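Long-range contacts in sterol carrier protein 2 (PDB 2CX7), which probably binds and carries sterols or other lipids: residues A[76-81]-A[100-105]; A[32-37]-A[68-73]; A[50-55]-A[62-67]; A[10-15]-A[124-129]. All blocks are in the same frame, centred on the assembly; numbering follows the deposited sequence.

Interaction 1. Residues A[76-81]-A[100-105]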
loop_
_atom_site.group_PDB
_atom_site.type_symbol
_atom_site.label_atom_id
_atom_site.label_comp_id
_atom_site.label_asym_id
_atom_site.label_seq_id
_atom_site.Cartn_x
_atom_site.Cartn_y
_atom_site.Cartn_z
ATOM N N ILE A 76 -4.314 -5.568 -1.472
ATOM C CA ILE A 76 -3.403 -5.839 -2.582
ATOM C C ILE A 76 -2.278 -6.683 -2.002
ATOM O O ILE A 76 -1.526 -6.237 -1.130
ATOM C CB ILE A 76 -2.799 -4.565 -3.175
ATOM C CG1 ILE A 76 -3.910 -3.633 -3.667
ATOM C CG2 ILE A 76 -1.871 -4.942 -4.337
ATOM C CD1 ILE A 76 -3.400 -2.319 -4.248
ATOM N N GLU A 77 -2.163 -7.901 -2.507
ATOM C CA GLU A 77 -1.180 -8.864 -2.024
ATOM C C GLU A 77 -0.079 -9.143 -3.042
ATOM O O GLU A 77 -0.316 -9.093 -4.256
ATOM C CB GLU A 77 -1.924 -10.157 -1.676
ATOM C CG GLU A 77 -1.068 -11.367 -1.407
ATOM C CD GLU A 77 -1.913 -12.635 -1.350
ATOM O OE1 GLU A 77 -2.717 -12.765 -0.403
ATOM O OE2 GLU A 77 -1.785 -13.485 -2.263
ATOM N N ALA A 78 1.110 -9.475 -2.547
ATOM C CA ALA A 78 2.236 -9.756 -3.429
ATOM C C ALA A 78 3.382 -10.399 -2.666
ATOM O O ALA A 78 3.399 -10.399 -1.426
ATOM C CB ALA A 78 2.715 -8.457 -4.086
ATOM N N ASP A 79 4.324 -10.965 -3.415
ATOM C CA ASP A 79 5.517 -11.562 -2.822
ATOM C C ASP A 79 6.358 -10.386 -2.330
ATOM O O ASP A 79 6.325 -9.306 -2.927
ATOM C CB ASP A 79 6.329 -12.315 -3.876
ATOM C CG ASP A 79 5.828 -13.723 -4.119
ATOM O OD1 ASP A 79 4.649 -13.996 -3.833
ATOM O OD2 ASP A 79 6.627 -14.555 -4.616
ATOM N N LEU A 80 7.118 -10.591 -1.260
ATOM C CA LEU A 80 7.962 -9.527 -0.725
ATOM C C LEU A 80 8.827 -8.887 -1.809
ATOM O O LEU A 80 8.912 -7.659 -1.903
ATOM C CB LEU A 80 8.876 -10.065 0.379
ATOM C CG LEU A 80 9.858 -9.036 0.949
ATOM C CD1 LEU A 80 9.079 -7.846 1.491
ATOM C CD2 LEU A 80 10.728 -9.675 2.020
ATOM N N ALA A 81 9.455 -9.719 -2.636
ATOM C CA ALA A 81 10.332 -9.226 -3.695
ATOM C C ALA A 81 9.633 -8.231 -4.605
ATOM O O ALA A 81 10.227 -7.229 -5.020
ATOM C CB ALA A 81 10.871 -10.381 -4.514
ATOM N N GLY A 100 -1.113 -8.717 -12.524
ATOM C CA GLY A 100 -1.330 -9.598 -11.386
ATOM C C GLY A 100 -0.111 -9.779 -10.489
ATOM O O GLY A 100 -0.165 -10.573 -9.546
ATOM N N LEU A 101 0.986 -9.079 -10.779
ATOM C CA LEU A 101 2.185 -9.160 -9.930
ATOM C C LEU A 101 1.754 -8.632 -8.564
ATOM O O LEU A 101 2.173 -9.141 -7.517
ATOM C CB LEU A 101 3.326 -8.324 -10.524
ATOM C CG LEU A 101 3.952 -8.946 -11.776
ATOM C CD1 LEU A 101 4.933 -7.971 -12.423
ATOM C CD2 LEU A 101 4.651 -10.246 -11.386
ATOM N N LEU A 102 0.940 -7.578 -8.582
ATOM C CA LEU A 102 0.343 -7.051 -7.368
ATOM C C LEU A 102 -1.057 -7.611 -7.595
ATOM O O LEU A 102 -1.692 -7.299 -8.600
ATOM C CB LEU A 102 0.294 -5.518 -7.350
ATOM C CG LEU A 102 1.615 -4.750 -7.191
ATOM C CD1 LEU A 102 1.304 -3.262 -7.166
ATOM C CD2 LEU A 102 2.330 -5.164 -5.902
ATOM N N GLU A 103 -1.519 -8.448 -6.679
ATOM C CA GLU A 103 -2.818 -9.084 -6.829
ATOM C C GLU A 103 -3.907 -8.437 -5.985
ATOM O O GLU A 103 -3.791 -8.331 -4.764
ATOM C CB GLU A 103 -2.689 -10.583 -6.499
ATOM C CG GLU A 103 -4.014 -11.337 -6.442
ATOM C CD GLU A 103 -3.840 -12.851 -6.347
ATOM O OE1 GLU A 103 -2.881 -13.302 -5.688
ATOM O OE2 GLU A 103 -4.676 -13.592 -6.919
ATOM N N LEU A 104 -4.962 -7.986 -6.647
ATOM C CA LEU A 104 -6.068 -7.372 -5.926
ATOM C C LEU A 104 -6.917 -8.500 -5.342
ATOM O O LEU A 104 -7.702 -9.142 -6.045
ATOM C CB LEU A 104 -6.899 -6.502 -6.868
ATOM C CG LEU A 104 -7.997 -5.675 -6.189
ATOM C CD1 LEU A 104 -7.359 -4.632 -5.265
ATOM C CD2 LEU A 104 -8.851 -4.993 -7.252
ATOM N N LYS A 105 -6.739 -8.745 -4.049
ATOM C CA LYS A 105 -7.455 -9.809 -3.351
ATOM C C LYS A 105 -8.856 -9.426 -2.881
ATOM O O LYS A 105 -9.732 -10.286 -2.739
ATOM C CB LYS A 105 -6.634 -10.273 -2.153
ATOM C CG LYS A 105 -5.364 -11.022 -2.521
ATOM C CD LYS A 105 -5.684 -12.360 -3.167
ATOM C CE LYS A 105 -4.452 -13.245 -3.220
ATOM N NZ LYS A 105 -4.705 -14.579 -3.843
HETATM O O HOH W 1 -2.531 -16.563 -3.244
HETATM O O HOH W 2 4.170 -10.769 -6.424
#
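Glu77 and Glu103 form an antiparallel hydrogen-bonded pair between strands 74-78 and 103-106, with their side chains on the same face of the sheet. Two backbone bonds join them: Glu77 N to Glu103 O, 2.8 Å, and Glu103 N to Glu77 O, also 2.8 Å. Both are nearly straight, at 168° and 167° at the hydrogen. In both residues CG is anti to the backbone N and the chain beyond it is extended. The two carboxylates approach each other, though the position of Glu77 OE2 is doubtful. Like charges brought near would probably repel, but cations lie beside them. Lys105 reaches Glu103 OE1 with NZ at 2.9 Å, in a salt bridge whose hydrogen bond is weak. The chain of Lys105 is bent at chi2 (-67°) and crosses that of Glu77 obliquely, CG resting 3.6 Å from Glu77 CB. Its ion pair with Glu77 OE2 is less certain, for the same reason. Arg38 forms salt bridges with both glutamates and with Asp79.

The other face is apolar. Ile76 sends CG2 to Leu102 CB, at 3.8 Å, and CG1 to Leu104 CD1, at 3.9 Å. Ala78 CB meets the CD2 branch of Leu102. A water bridges Asp79 N and Leu101 O beyond the paired residues.

Strand 103-106 is the outermost strand on this side of the five-stranded sheet. Strand 74-78 lies between it and the parallel strand 32-37. Trp83 of helix 80-86 and Leu97 of helix 93-99 cover Ile76 and Leu102.

Interaction 2. Residues A[32-37]-A[68-73]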
loop_
_atom_site.group_PDB
_atom_site.type_symbol
_atom_site.label_atom_id
_atom_site.label_comp_id
_atom_site.label_asym_id
_atom_site.label_seq_id
_atom_site.Cartn_x
_atom_site.Cartn_y
_atom_site.Cartn_z
ATOM N N SER A 32 -10.266 1.687 3.617
ATOM C CA SER A 32 -8.970 1.244 4.127
ATOM C C SER A 32 -8.269 0.448 3.031
ATOM O O SER A 32 -8.919 -0.129 2.158
ATOM C CB SER A 32 -9.151 0.389 5.387
ATOM O OG SER A 32 -10.069 -0.670 5.177
ATOM N N LEU A 33 -6.943 0.434 3.066
ATOM C CA LEU A 33 -6.166 -0.286 2.065
ATOM C C LEU A 33 -5.067 -1.067 2.748
ATOM O O LEU A 33 -4.302 -0.509 3.540
ATOM C CB LEU A 33 -5.532 0.701 1.068
ATOM C CG LEU A 33 -4.479 0.171 0.082
ATOM C CD1 LEU A 33 -5.133 -0.765 -0.928
ATOM C CD2 LEU A 33 -3.828 1.355 -0.659
ATOM N N ALA A 34 -4.986 -2.356 2.437
ATOM C CA ALA A 34 -3.955 -3.201 3.007
ATOM C C ALA A 34 -2.965 -3.598 1.931
ATOM O O ALA A 34 -3.354 -4.052 0.846
ATOM C CB ALA A 34 -4.569 -4.453 3.632
ATOM N N LEU A 35 -1.686 -3.400 2.233
ATOM C CA LEU A 35 -0.600 -3.783 1.347
ATOM C C LEU A 35 -0.059 -5.037 2.036
ATOM O O LEU A 35 0.621 -4.959 3.069
ATOM C CB LEU A 35 0.451 -2.679 1.291
ATOM C CG LEU A 35 -0.095 -1.295 0.928
ATOM C CD1 LEU A 35 1.066 -0.320 0.813
ATOM C CD2 LEU A 35 -0.899 -1.368 -0.381
ATOM N N ALA A 36 -0.383 -6.190 1.467
ATOM C CA ALA A 36 -0.018 -7.469 2.059
ATOM C C ALA A 36 1.128 -8.229 1.397
ATOM O O ALA A 36 1.206 -8.319 0.168
ATOM C CB ALA A 36 -1.255 -8.358 2.114
ATOM N N VAL A 37 2.000 -8.769 2.246
ATOM C CA VAL A 37 3.150 -9.572 1.837
ATOM C C VAL A 37 2.797 -11.024 2.136
ATOM O O VAL A 37 2.413 -11.347 3.262
ATOM C CB VAL A 37 4.427 -9.202 2.653
ATOM C CG1 VAL A 37 5.591 -10.116 2.252
ATOM C CG2 VAL A 37 4.801 -7.748 2.419
ATOM N N GLY A 68 0.487 -11.538 9.742
ATOM C CA GLY A 68 -0.571 -12.398 9.242
ATOM C C GLY A 68 -1.566 -11.671 8.356
ATOM O O GLY A 68 -1.241 -10.652 7.743
ATOM N N GLU A 69 -2.784 -12.200 8.300
ATOM C CA GLU A 69 -3.857 -11.629 7.490
ATOM C C GLU A 69 -4.360 -10.303 8.038
ATOM O O GLU A 69 -4.490 -10.135 9.249
ATOM C CB GLU A 69 -5.032 -12.605 7.410
ATOM C CG GLU A 69 -4.766 -13.852 6.597
ATOM C CD GLU A 69 -4.388 -13.541 5.161
ATOM O OE1 GLU A 69 -4.804 -12.478 4.646
ATOM O OE2 GLU A 69 -3.686 -14.369 4.543
ATOM N N ALA A 70 -4.656 -9.370 7.137
ATOM C CA ALA A 70 -5.154 -8.056 7.535
ATOM C C ALA A 70 -6.492 -7.749 6.864
ATOM O O ALA A 70 -6.738 -8.155 5.726
ATOM C CB ALA A 70 -4.132 -6.982 7.180
ATOM N N GLU A 71 -7.352 -7.029 7.580
ATOM C CA GLU A 71 -8.668 -6.663 7.063
ATOM C C GLU A 71 -8.693 -5.232 6.530
ATOM O O GLU A 71 -8.149 -4.318 7.151
ATOM C CB GLU A 71 -9.737 -6.804 8.156
ATOM C CG GLU A 71 -9.873 -8.207 8.742
ATOM C CD GLU A 71 -8.648 -8.630 9.539
ATOM O OE1 GLU A 71 -8.287 -7.914 10.498
ATOM O OE2 GLU A 71 -8.048 -9.677 9.208
ATOM N N ALA A 72 -9.330 -5.049 5.378
ATOM C CA ALA A 72 -9.442 -3.731 4.766
ATOM C C ALA A 72 -10.467 -3.753 3.638
ATOM O O ALA A 72 -10.880 -4.821 3.186
ATOM C CB ALA A 72 -8.083 -3.290 4.225
ATOM N N ASP A 73 -10.878 -2.570 3.191
ATOM C CA ASP A 73 -11.828 -2.461 2.096
ATOM C C ASP A 73 -11.162 -2.925 0.802
ATOM O O ASP A 73 -11.800 -3.509 -0.067
ATOM C CB ASP A 73 -12.308 -1.018 1.952
ATOM C CG ASP A 73 -13.166 -0.582 3.114
ATOM O OD1 ASP A 73 -14.146 -1.295 3.427
ATOM O OD2 ASP A 73 -12.865 0.469 3.711
#
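The loop between strands 59-67 and 74-78 passes over one face of the sheet, and here it packs on strand 32-37. Ser32 and Asp73 bond at one end of the contact, while alanines meet along the rest. Ser32 N donates to Asp73 OD2 at 2.9 Å. It arrives on the anti side of the carboxylate, 16° out of its plane, and the bond is moderately bent, at 159°. In return, Asp73 N donates to Ser32 OG, also at 2.9 Å. The hydroxyl stands between the backbone N and the carbonyl carbon (chi1 52°), and it makes a second, weak bond to Asp73 OD2. Thus OD2 takes the amide and, weakly, the hydroxyl of one residue. An alanine at Ser32 would probably leave Asp73 N without its OG acceptor and take away the weak second bond to OD2.

Ala72 CB lies against the strand, 3.4 Å from Ser32 OG and 3.7 Å from Ala34 CB. Ala70 CB is a looser neighbour, 4.4 Å from Ala34 CB. Such small side chains are consistent with the loop lying close to the sheet. Val52 of the adjacent strand 49-56 touches both Ala34 and Ala70. Past Asp73 the chain enters strand 74-78, which pairs with strand 32-37 in parallel. The arrangement is that of a connection crossing over a sheet, from an edge strand to an inner one, in the alpha+beta fold of the SCP-2 family.

Interaction 3. Residues A[50-55]-A[62-67]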
loop_
_atom_site.group_PDB
_atom_site.type_symbol
_atom_site.label_atom_id
_atom_site.label_comp_id
_atom_site.label_asym_id
_atom_site.label_seq_id
_atom_site.Cartn_x
_atom_site.Cartn_y
_atom_site.Cartn_z
ATOM N N ALA A 50 1.416 -7.212 6.751
ATOM C CA ALA A 50 0.732 -6.204 5.966
ATOM C C ALA A 50 0.792 -4.848 6.635
ATOM O O ALA A 50 1.053 -4.741 7.834
ATOM C CB ALA A 50 -0.722 -6.609 5.776
ATOM N N VAL A 51 0.575 -3.809 5.839
ATOM C CA VAL A 51 0.509 -2.455 6.354
ATOM C C VAL A 51 -0.904 -2.061 5.959
ATOM O O VAL A 51 -1.262 -2.113 4.782
ATOM C CB VAL A 51 1.517 -1.514 5.696
ATOM C CG1 VAL A 51 1.208 -0.074 6.088
ATOM C CG2 VAL A 51 2.938 -1.864 6.154
ATOM N N VAL A 52 -1.709 -1.691 6.947
ATOM C CA VAL A 52 -3.091 -1.323 6.702
ATOM C C VAL A 52 -3.234 0.174 6.922
ATOM O O VAL A 52 -2.912 0.690 7.998
ATOM C CB VAL A 52 -4.031 -2.121 7.639
ATOM C CG1 VAL A 52 -5.488 -1.821 7.313
ATOM C CG2 VAL A 52 -3.747 -3.620 7.483
ATOM N N LEU A 53 -3.692 0.860 5.877
ATOM C CA LEU A 53 -3.869 2.304 5.893
ATOM C C LEU A 53 -5.343 2.705 5.988
ATOM O O LEU A 53 -6.171 2.254 5.195
ATOM C CB LEU A 53 -3.287 2.906 4.615
ATOM C CG LEU A 53 -1.871 2.482 4.211
ATOM C CD1 LEU A 53 -1.615 2.823 2.742
ATOM C CD2 LEU A 53 -0.864 3.169 5.116
ATOM N N ASP A 54 -5.658 3.540 6.970
ATOM C CA ASP A 54 -7.017 4.059 7.154
ATOM C C ASP A 54 -7.002 5.380 6.390
ATOM O O ASP A 54 -6.711 6.433 6.956
ATOM C CB ASP A 54 -7.285 4.298 8.644
ATOM C CG ASP A 54 -8.679 4.839 8.917
ATOM O OD1 ASP A 54 -9.480 4.978 7.970
ATOM O OD2 ASP A 54 -8.974 5.124 10.094
ATOM N N LEU A 55 -7.297 5.317 5.095
ATOM C CA LEU A 55 -7.254 6.494 4.235
ATOM C C LEU A 55 -8.609 7.181 4.112
ATOM O O LEU A 55 -9.634 6.513 4.030
ATOM C CB LEU A 55 -6.749 6.077 2.850
ATOM C CG LEU A 55 -5.397 5.348 2.831
ATOM C CD1 LEU A 55 -5.121 4.787 1.458
ATOM C CD2 LEU A 55 -4.290 6.305 3.259
ATOM N N GLY A 62 -4.643 6.878 9.987
ATOM C CA GLY A 62 -3.939 5.919 10.815
ATOM C C GLY A 62 -3.377 4.787 9.984
ATOM O O GLY A 62 -3.884 4.480 8.905
ATOM N N ALA A 63 -2.310 4.176 10.481
ATOM C CA ALA A 63 -1.680 3.066 9.783
ATOM C C ALA A 63 -1.240 2.050 10.827
ATOM O O ALA A 63 -1.215 2.347 12.020
ATOM C CB ALA A 63 -0.489 3.562 8.994
ATOM N N LYS A 64 -0.909 0.848 10.387
ATOM C CA LYS A 64 -0.465 -0.176 11.319
ATOM C C LYS A 64 0.088 -1.357 10.553
ATOM O O LYS A 64 -0.403 -1.693 9.472
ATOM C CB LYS A 64 -1.626 -0.644 12.199
ATOM C CG LYS A 64 -2.755 -1.310 11.435
ATOM C CD LYS A 64 -3.834 -1.806 12.373
ATOM C CE LYS A 64 -4.974 -2.434 11.603
ATOM N NZ LYS A 64 -6.056 -2.896 12.508
ATOM N N ALA A 65 1.131 -1.962 11.107
ATOM C CA ALA A 65 1.729 -3.138 10.504
ATOM C C ALA A 65 1.094 -4.293 11.256
ATOM O O ALA A 65 0.996 -4.276 12.492
ATOM C CB ALA A 65 3.239 -3.137 10.701
ATOM N N VAL A 66 0.636 -5.287 10.512
ATOM C CA VAL A 66 0.002 -6.432 11.121
ATOM C C VAL A 66 0.635 -7.719 10.631
ATOM O O VAL A 66 0.907 -7.885 9.440
ATOM C CB VAL A 66 -1.509 -6.464 10.806
ATOM C CG1 VAL A 66 -2.149 -7.703 11.417
ATOM C CG2 VAL A 66 -2.172 -5.210 11.344
ATOM N N GLU A 67 0.891 -8.616 11.572
ATOM C CA GLU A 67 1.461 -9.909 11.259
ATOM C C GLU A 67 0.291 -10.775 10.811
ATOM O O GLU A 67 -0.781 -10.731 11.413
ATOM C CB GLU A 67 2.116 -10.499 12.506
ATOM C CG GLU A 67 2.651 -11.904 12.334
ATOM C CD GLU A 67 3.256 -12.437 13.618
ATOM O OE1 GLU A 67 2.551 -12.440 14.652
ATOM O OE2 GLU A 67 4.434 -12.850 13.594
#
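Ala50 and Val66 begin an antiparallel pairing in which the two strand segments approach to 4.6 Å and run at 152° to each other. Ala50 N donates to Val66 O, and Val66 N returns a bond to Ala50 O, each at 2.8 Å. Further along, Val52 N to Lys64 O and Asp54 N to Gly62 O are also 2.8 Å and nearly straight, both at 170°. The return bond from Lys64 N to Val52 O is weak. The strands form a beta hairpin, and 59-67 is the outermost strand on this side of the sheet. Strand 49-56 lies inside it, next to strand 32-37.

Val52 and Lys64 share one face. Lys64 CG stands between its backbone N and carbonyl carbon (chi1 63°), 4.1 Å from Val52 CB. The chain then runs extended past the valine, and CE is also 4.1 Å from that CB. Val52 CG2 and Val66 CG2 touch loosely at 4.5 Å. Ala70 of the following loop lies over Ala50 on this same face. Asp54 CB sits 3.4 Å from Gly62 O, while its carboxylate turns to Arg61, with which it forms a salt bridge.

The opposite face carries Val51, Leu53, Ala63 and Ala65. Leu53 CD2 meets Ala63 CB at 3.9 Å. Helix 6-17 covers this face, with Ala9 against Val51 and Cys13 against Ala63.

Interaction 4. Residues A[10-15]-A[124-129]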
loop_
_atom_site.group_PDB
_atom_site.type_symbol
_atom_site.label_atom_id
_atom_site.label_comp_id
_atom_site.label_asym_id
_atom_site.label_seq_id
_atom_site.Cartn_x
_atom_site.Cartn_y
_atom_site.Cartn_z
ATOM N N GLN A 10 4.016 3.872 10.464
ATOM C CA GLN A 10 3.781 5.169 11.088
ATOM C C GLN A 10 4.421 6.287 10.286
ATOM O O GLN A 10 3.816 7.337 10.081
ATOM C CB GLN A 10 4.352 5.197 12.508
ATOM C CG GLN A 10 3.632 4.310 13.504
ATOM C CD GLN A 10 4.249 4.409 14.887
ATOM O OE1 GLN A 10 4.357 5.500 15.450
ATOM N NE2 GLN A 10 4.664 3.274 15.439
ATOM N N ALA A 11 5.650 6.066 9.836
ATOM C CA ALA A 11 6.354 7.079 9.066
ATOM C C ALA A 11 5.665 7.309 7.726
ATOM O O ALA A 11 5.683 8.416 7.194
ATOM C CB ALA A 11 7.807 6.658 8.839
ATOM N N TYR A 12 5.065 6.250 7.186
ATOM C CA TYR A 12 4.376 6.327 5.898
ATOM C C TYR A 12 3.095 7.154 6.028
ATOM O O TYR A 12 2.823 8.022 5.201
ATOM C CB TYR A 12 4.066 4.912 5.414
ATOM C CG TYR A 12 3.407 4.811 4.058
ATOM C CD1 TYR A 12 3.682 5.734 3.046
ATOM C CD2 TYR A 12 2.579 3.730 3.757
ATOM C CE1 TYR A 12 3.154 5.575 1.765
ATOM C CE2 TYR A 12 2.049 3.561 2.486
ATOM C CZ TYR A 12 2.343 4.480 1.494
ATOM O OH TYR A 12 1.861 4.272 0.225
ATOM N N CYS A 13 2.318 6.889 7.073
ATOM C CA CYS A 13 1.074 7.631 7.302
ATOM C C CYS A 13 1.407 9.111 7.414
ATOM O O CYS A 13 0.744 9.950 6.807
ATOM C CB CYS A 13 0.395 7.137 8.580
ATOM S SG CYS A 13 -1.356 7.609 8.877
ATOM N N ARG A 14 2.451 9.434 8.170
ATOM C CA ARG A 14 2.866 10.820 8.333
ATOM C C ARG A 14 3.271 11.436 6.998
ATOM O O ARG A 14 2.877 12.558 6.682
ATOM C CB ARG A 14 4.036 10.912 9.319
ATOM C CG ARG A 14 4.488 12.330 9.581
ATOM C CD ARG A 14 5.627 12.384 10.584
ATOM N NE ARG A 14 5.982 13.762 10.903
ATOM C CZ ARG A 14 7.063 14.117 11.593
ATOM N NH1 ARG A 14 7.903 13.192 12.044
ATOM N NH2 ARG A 14 7.307 15.400 11.828
ATOM N N LYS A 15 4.060 10.704 6.211
ATOM C CA LYS A 15 4.504 11.199 4.911
ATOM C C LYS A 15 3.324 11.466 3.981
ATOM O O LYS A 15 3.338 12.424 3.207
ATOM C CB LYS A 15 5.456 10.201 4.250
ATOM C CG LYS A 15 6.918 10.404 4.609
ATOM C CD LYS A 15 7.461 11.706 4.023
ATOM C CE LYS A 15 8.972 11.789 4.208
ATOM N NZ LYS A 15 9.576 12.989 3.557
ATOM N N LYS A 124 4.570 6.585 -4.904
ATOM C CA LYS A 124 5.644 7.576 -4.962
ATOM C C LYS A 124 6.010 8.032 -3.552
ATOM O O LYS A 124 7.188 8.223 -3.243
ATOM C CB LYS A 124 5.228 8.791 -5.806
ATOM C CG LYS A 124 5.182 8.540 -7.309
ATOM C CD LYS A 124 4.813 9.814 -8.050
ATOM C CE LYS A 124 4.779 9.599 -9.558
ATOM N NZ LYS A 124 4.354 10.847 -10.246
ATOM N N VAL A 125 5.009 8.210 -2.690
ATOM C CA VAL A 125 5.278 8.636 -1.319
ATOM C C VAL A 125 5.997 7.536 -0.536
ATOM O O VAL A 125 6.930 7.813 0.224
ATOM C CB VAL A 125 3.966 9.031 -0.578
ATOM C CG1 VAL A 125 4.222 9.201 0.923
ATOM C CG2 VAL A 125 3.429 10.334 -1.161
ATOM N N ALA A 126 5.571 6.290 -0.731
ATOM C CA ALA A 126 6.182 5.161 -0.035
ATOM C C ALA A 126 7.679 5.132 -0.315
ATOM O O ALA A 126 8.488 4.883 0.580
ATOM C CB ALA A 126 5.536 3.856 -0.496
ATOM N N ARG A 127 8.035 5.400 -1.566
ATOM C CA ARG A 127 9.428 5.396 -1.994
ATOM C C ARG A 127 10.295 6.407 -1.236
ATOM O O ARG A 127 11.497 6.189 -1.065
ATOM C CB ARG A 127 9.505 5.666 -3.504
ATOM C CG ARG A 127 8.925 4.543 -4.369
ATOM C CD ARG A 127 8.680 4.993 -5.809
ATOM N NE ARG A 127 9.882 5.537 -6.440
ATOM C CZ ARG A 127 9.914 6.061 -7.663
ATOM N NH1 ARG A 127 8.811 6.112 -8.400
ATOM N NH2 ARG A 127 11.052 6.542 -8.148
ATOM N N GLU A 128 9.681 7.494 -0.772
ATOM C CA GLU A 128 10.404 8.550 -0.058
ATOM C C GLU A 128 10.458 8.388 1.458
ATOM O O GLU A 128 10.987 9.253 2.166
ATOM C CB GLU A 128 9.800 9.915 -0.408
ATOM C CG GLU A 128 9.769 10.193 -1.908
ATOM C CD GLU A 128 11.157 10.196 -2.546
ATOM O OE1 GLU A 128 11.242 10.153 -3.791
ATOM O OE2 GLU A 128 12.164 10.247 -1.808
ATOM N N VAL A 129 9.916 7.286 1.959
ATOM C CA VAL A 129 9.932 7.026 3.390
ATOM C C VAL A 129 11.300 6.482 3.777
ATOM O O VAL A 129 11.840 5.615 3.095
ATOM C CB VAL A 129 8.869 5.991 3.789
ATOM C CG1 VAL A 129 8.983 5.678 5.275
ATOM C CG2 VAL A 129 7.478 6.520 3.463
#
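Tyr12 on helix 6-17 packs against the C-terminal end of helix 116-127, joining two helices from near the two ends of the chain in the alpha+beta fold of the SCP-2 family. From CB, the side chain leaves with CG anti to the backbone N (chi1 -177°). On the ring, CD1 meets Val129 CG2 at 3.9 Å, and the two side chains cross at about a right angle. CE1 has the closest approach, 3.5 Å from Ala126 CA, and it also touches Val125 CG1, which lies at the ring edge near its plane. CZ is 3.8 Å from Ala126 CB. At the tip, OH touches the same methyl and makes its hydrogen bond to Leu122 O, one turn earlier on helix 116-127. Trp8 meets the ring from within its own helix, the planes at about 40°. An alanine at Tyr12 would probably open a gap beside Ala126 and Val129 and leave Leu122 O without this donor.

Neighbouring residues extend the packing. Ala11 CB lies 3.9 Å from Val129 CG1. Cys13, on another side of the helix, forms a disulfide with Cys60 of the hairpin. The aliphatic part of Lys15 slides past Val129 in the opposite direction, with CB 3.7 Å from Val125 CG1. Farther out on that lysine, CE rests 3.8 Å from the backbone oxygen of Glu128.

Interactions 1, 2 and 3 belong to one mixed sheet. Strand 32-37 of interaction 2 is its middle strand. On one side it bonds to interaction 1, with Ile76 N to Ala34 O at 2.9 Å. On the other it bonds to interaction 3, with Leu33 O to Leu53 N at 2.8 Å. The centres of interactions 2 and 3 are about 7 Å apart, and Ala70 CB packs 3.4 Å from Val52 CG2. Interaction 4 lies against the hairpin of interaction 3, where Leu53 CD2 and Tyr12 CD2 are 3.7 Å apart. It does not touch interaction 1, whose centre is about 19 Å from its own. Along the chain, interaction 4 encloses the other three.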